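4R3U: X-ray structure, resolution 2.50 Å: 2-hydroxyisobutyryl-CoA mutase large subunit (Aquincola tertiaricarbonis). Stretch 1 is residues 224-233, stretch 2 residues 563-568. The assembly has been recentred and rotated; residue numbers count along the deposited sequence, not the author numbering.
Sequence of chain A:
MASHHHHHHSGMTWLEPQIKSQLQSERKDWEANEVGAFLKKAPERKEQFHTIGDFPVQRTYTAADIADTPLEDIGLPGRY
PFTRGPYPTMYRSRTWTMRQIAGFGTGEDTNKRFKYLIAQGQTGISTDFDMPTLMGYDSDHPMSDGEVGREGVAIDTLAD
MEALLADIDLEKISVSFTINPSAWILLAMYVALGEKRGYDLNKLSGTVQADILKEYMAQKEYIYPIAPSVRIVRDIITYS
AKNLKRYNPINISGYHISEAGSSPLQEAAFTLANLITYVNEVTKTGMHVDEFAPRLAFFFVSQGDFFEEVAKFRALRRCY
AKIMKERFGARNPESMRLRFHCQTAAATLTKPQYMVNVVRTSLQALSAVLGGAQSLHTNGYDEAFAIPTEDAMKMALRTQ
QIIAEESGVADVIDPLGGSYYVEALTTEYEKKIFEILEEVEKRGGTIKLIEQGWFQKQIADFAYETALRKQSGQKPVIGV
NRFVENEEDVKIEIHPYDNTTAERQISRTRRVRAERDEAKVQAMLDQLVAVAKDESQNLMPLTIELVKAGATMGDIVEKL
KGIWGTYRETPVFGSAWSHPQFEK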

# COMPACT_ATOMS: atom_id res chain seq x y z
N TYR A 224 -15.18 6.94 37.89
CA TYR A 224 -16.44 6.80 38.61
C TYR A 224 -17.30 5.68 38.07
O TYR A 224 -17.06 5.23 36.93
CB TYR A 224 -17.23 8.13 38.50
CG TYR A 224 -16.37 9.34 38.80
CD1 TYR A 224 -15.90 9.58 40.10
CD2 TYR A 224 -15.97 10.20 37.78
CE1 TYR A 224 -15.08 10.67 40.38
CE2 TYR A 224 -15.14 11.30 38.05
CZ TYR A 224 -14.72 11.53 39.35
OH TYR A 224 -13.91 12.60 39.65
N PRO A 225 -18.35 5.27 38.82
CA PRO A 225 -19.29 4.26 38.29
C PRO A 225 -19.98 4.76 37.01
O PRO A 225 -19.98 5.97 36.73
CB PRO A 225 -20.30 4.10 39.44
CG PRO A 225 -19.64 4.65 40.66
CD PRO A 225 -18.77 5.74 40.16
N ILE A 226 -20.54 3.84 36.23
CA ILE A 226 -21.19 4.09 34.93
C ILE A 226 -22.13 5.31 34.89
O ILE A 226 -21.92 6.20 34.06
CB ILE A 226 -21.86 2.80 34.38
CG1 ILE A 226 -20.90 1.58 34.45
CG2 ILE A 226 -22.36 3.05 32.95
CD1 ILE A 226 -21.44 0.31 34.00
N ALA A 227 -23.14 5.35 35.79
CA ALA A 227 -24.16 6.41 35.85
C ALA A 227 -23.61 7.85 35.94
O ALA A 227 -23.89 8.62 35.02
CB ALA A 227 -25.18 6.13 36.94
N PRO A 228 -22.79 8.24 36.98
CA PRO A 228 -22.26 9.61 37.00
C PRO A 228 -21.35 9.92 35.83
O PRO A 228 -21.32 11.07 35.38
CB PRO A 228 -21.53 9.69 38.34
CG PRO A 228 -21.28 8.32 38.76
CD PRO A 228 -22.37 7.49 38.19
N SER A 229 -20.64 8.91 35.31
CA SER A 229 -19.71 9.03 34.18
C SER A 229 -20.42 9.33 32.84
O SER A 229 -19.84 9.99 31.96
CB SER A 229 -18.88 7.77 34.04
OG SER A 229 -18.07 7.61 35.19
N VAL A 230 -21.67 8.81 32.69
CA VAL A 230 -22.48 9.03 31.48
C VAL A 230 -23.04 10.45 31.54
O VAL A 230 -23.05 11.16 30.51
CB VAL A 230 -23.54 7.91 31.29
CG1 VAL A 230 -24.57 8.28 30.22
CG2 VAL A 230 -22.85 6.59 30.95
N ARG A 231 -23.40 10.88 32.76
CA ARG A 231 -23.88 12.23 33.02
C ARG A 231 -22.78 13.28 32.61
O ARG A 231 -23.11 14.34 32.08
CB ARG A 231 -24.31 12.35 34.51
CG ARG A 231 -24.65 13.76 34.98
CD ARG A 231 -23.44 14.46 35.57
NE ARG A 231 -23.72 15.87 35.87
CZ ARG A 231 -24.15 16.32 37.04
NH1 ARG A 231 -24.35 15.48 38.05
NH2 ARG A 231 -24.37 17.61 37.22
N ILE A 232 -21.49 12.96 32.82
CA ILE A 232 -20.41 13.85 32.43
C ILE A 232 -20.40 13.96 30.89
O ILE A 232 -20.42 15.09 30.37
CB ILE A 232 -19.02 13.47 33.04
CG1 ILE A 232 -19.01 13.60 34.56
CG2 ILE A 232 -17.91 14.36 32.45
CD1 ILE A 232 -17.99 12.72 35.26
N VAL A 233 -20.45 12.81 30.17
CA VAL A 233 -20.51 12.78 28.70
C VAL A 233 -21.68 13.65 28.22
O VAL A 233 -21.54 14.46 27.30
CB VAL A 233 -20.58 11.34 28.13
CG1 VAL A 233 -20.57 11.36 26.61
CG2 VAL A 233 -19.41 10.50 28.66
N ILE A 563 -18.24 11.87 46.61
CA ILE A 563 -19.70 11.71 46.45
C ILE A 563 -20.11 10.56 45.51
O ILE A 563 -21.22 10.04 45.62
CB ILE A 563 -20.46 13.05 46.14
CG1 ILE A 563 -20.03 13.67 44.79
CG2 ILE A 563 -20.36 14.06 47.29
CD1 ILE A 563 -21.19 14.21 44.00
N TRP A 564 -19.23 10.20 44.55
CA TRP A 564 -19.50 9.19 43.52
C TRP A 564 -18.82 7.84 43.71
O TRP A 564 -19.33 6.82 43.22
CB TRP A 564 -19.16 9.75 42.13
CG TRP A 564 -20.15 10.75 41.62
CD1 TRP A 564 -21.44 10.91 42.03
CD2 TRP A 564 -19.93 11.72 40.58
NE1 TRP A 564 -22.04 11.92 41.32
CE2 TRP A 564 -21.14 12.43 40.42
CE3 TRP A 564 -18.84 12.04 39.76
CZ2 TRP A 564 -21.28 13.46 39.47
CZ3 TRP A 564 -18.98 13.07 38.83
CH2 TRP A 564 -20.18 13.78 38.70
N GLY A 565 -17.68 7.83 44.38
CA GLY A 565 -16.90 6.61 44.57
C GLY A 565 -16.11 6.31 43.32
O GLY A 565 -15.93 7.17 42.46
N THR A 566 -15.60 5.09 43.22
CA THR A 566 -14.82 4.65 42.06
C THR A 566 -15.38 3.38 41.50
O THR A 566 -16.07 2.64 42.22
CB THR A 566 -13.33 4.51 42.42
OG1 THR A 566 -13.17 3.50 43.41
CG2 THR A 566 -12.71 5.82 42.87
N TYR A 567 -15.09 3.10 40.23
CA TYR A 567 -15.54 1.89 39.57
C TYR A 567 -14.41 0.85 39.59
O TYR A 567 -13.22 1.21 39.54
CB TYR A 567 -15.94 2.22 38.12
CG TYR A 567 -16.40 1.03 37.29
CD1 TYR A 567 -17.73 0.63 37.29
CD2 TYR A 567 -15.50 0.31 36.51
CE1 TYR A 567 -18.16 -0.46 36.53
CE2 TYR A 567 -15.91 -0.80 35.77
CZ TYR A 567 -17.25 -1.17 35.77
OH TYR A 567 -17.66 -2.24 35.00
N ARG A 568 -14.79 -0.45 39.63
CA ARG A 568 -13.91 -1.63 39.49
C ARG A 568 -14.75 -2.77 38.90
O ARG A 568 -15.93 -2.88 39.24
CB ARG A 568 -13.22 -2.02 40.81
CG ARG A 568 -12.38 -3.30 40.71
CD ARG A 568 -11.43 -3.55 41.86
NE ARG A 568 -10.25 -2.68 41.77
CZ ARG A 568 -9.16 -2.93 41.06
NH1 ARG A 568 -8.15 -2.08 41.06
NH2 ARG A 568 -9.08 -4.04 40.32

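An aromatic side chain can join two distant segments of a chain without a single hydrogen bond between them, provided its rotamer lays the ring where several partners can reach it. In the large subunit of 2-hydroxyisobutyryl-CoA mutase, Trp564 does this for two stretches more than 330 residues apart. Its CA-to-CB bond points toward the helix that starts at Ile226, and chi1 in the m well (-74°) with chi2 at -21° sets the indole against that helix's first turns. Pro228, also directed toward its partner, places CB 3.5 Å from the centroid of the five-membered ring of Trp564 and only 13° off the normal, a CH-pi contact over one face.

The six-membered ring of the indole meets Tyr224 differently. Its edge is turned toward the tyrosine face, with the centroids 5.1 Å apart and the planes at 76°. Tyr224 achieves this although its CA-to-CB bond points away from the other stretch: chi1 of -48° (m) swings CG to 3.8 Å from Trp564 CE3, and chi2 of -69° sets the tilt of the ring. Gly565 O sits at the edge of the same ring, near its plane, 3.4 Å from Tyr224 CD1. Farther along the helix, Ile232, m at chi1 and t at chi2, sends CD1 to 3.7 Å from Trp564 CZ3. Arg231 NH1 comes to 3.9 Å from Trp564 CZ2 at the indole edge, but its hydrogen bonding is satisfied elsewhere in the structure.

Beyond Gly565, the first residue after the helix to leave helical phi/psi, with a positive phi, Tyr567 forms a second, smaller contact. Its t rotamer (chi1 178°) carries the ring alongside Ile226, with CE1 4.0 Å from Ile226 CG1, while its CB packs 3.9 Å from Pro225 CA. Ser229 shows the complementary case: its CA-to-CB bond points away from the other stretch, and in the m rotamer its OG donates to Pro225 O, the N-cap residue of its own helix, at 3.0 Å.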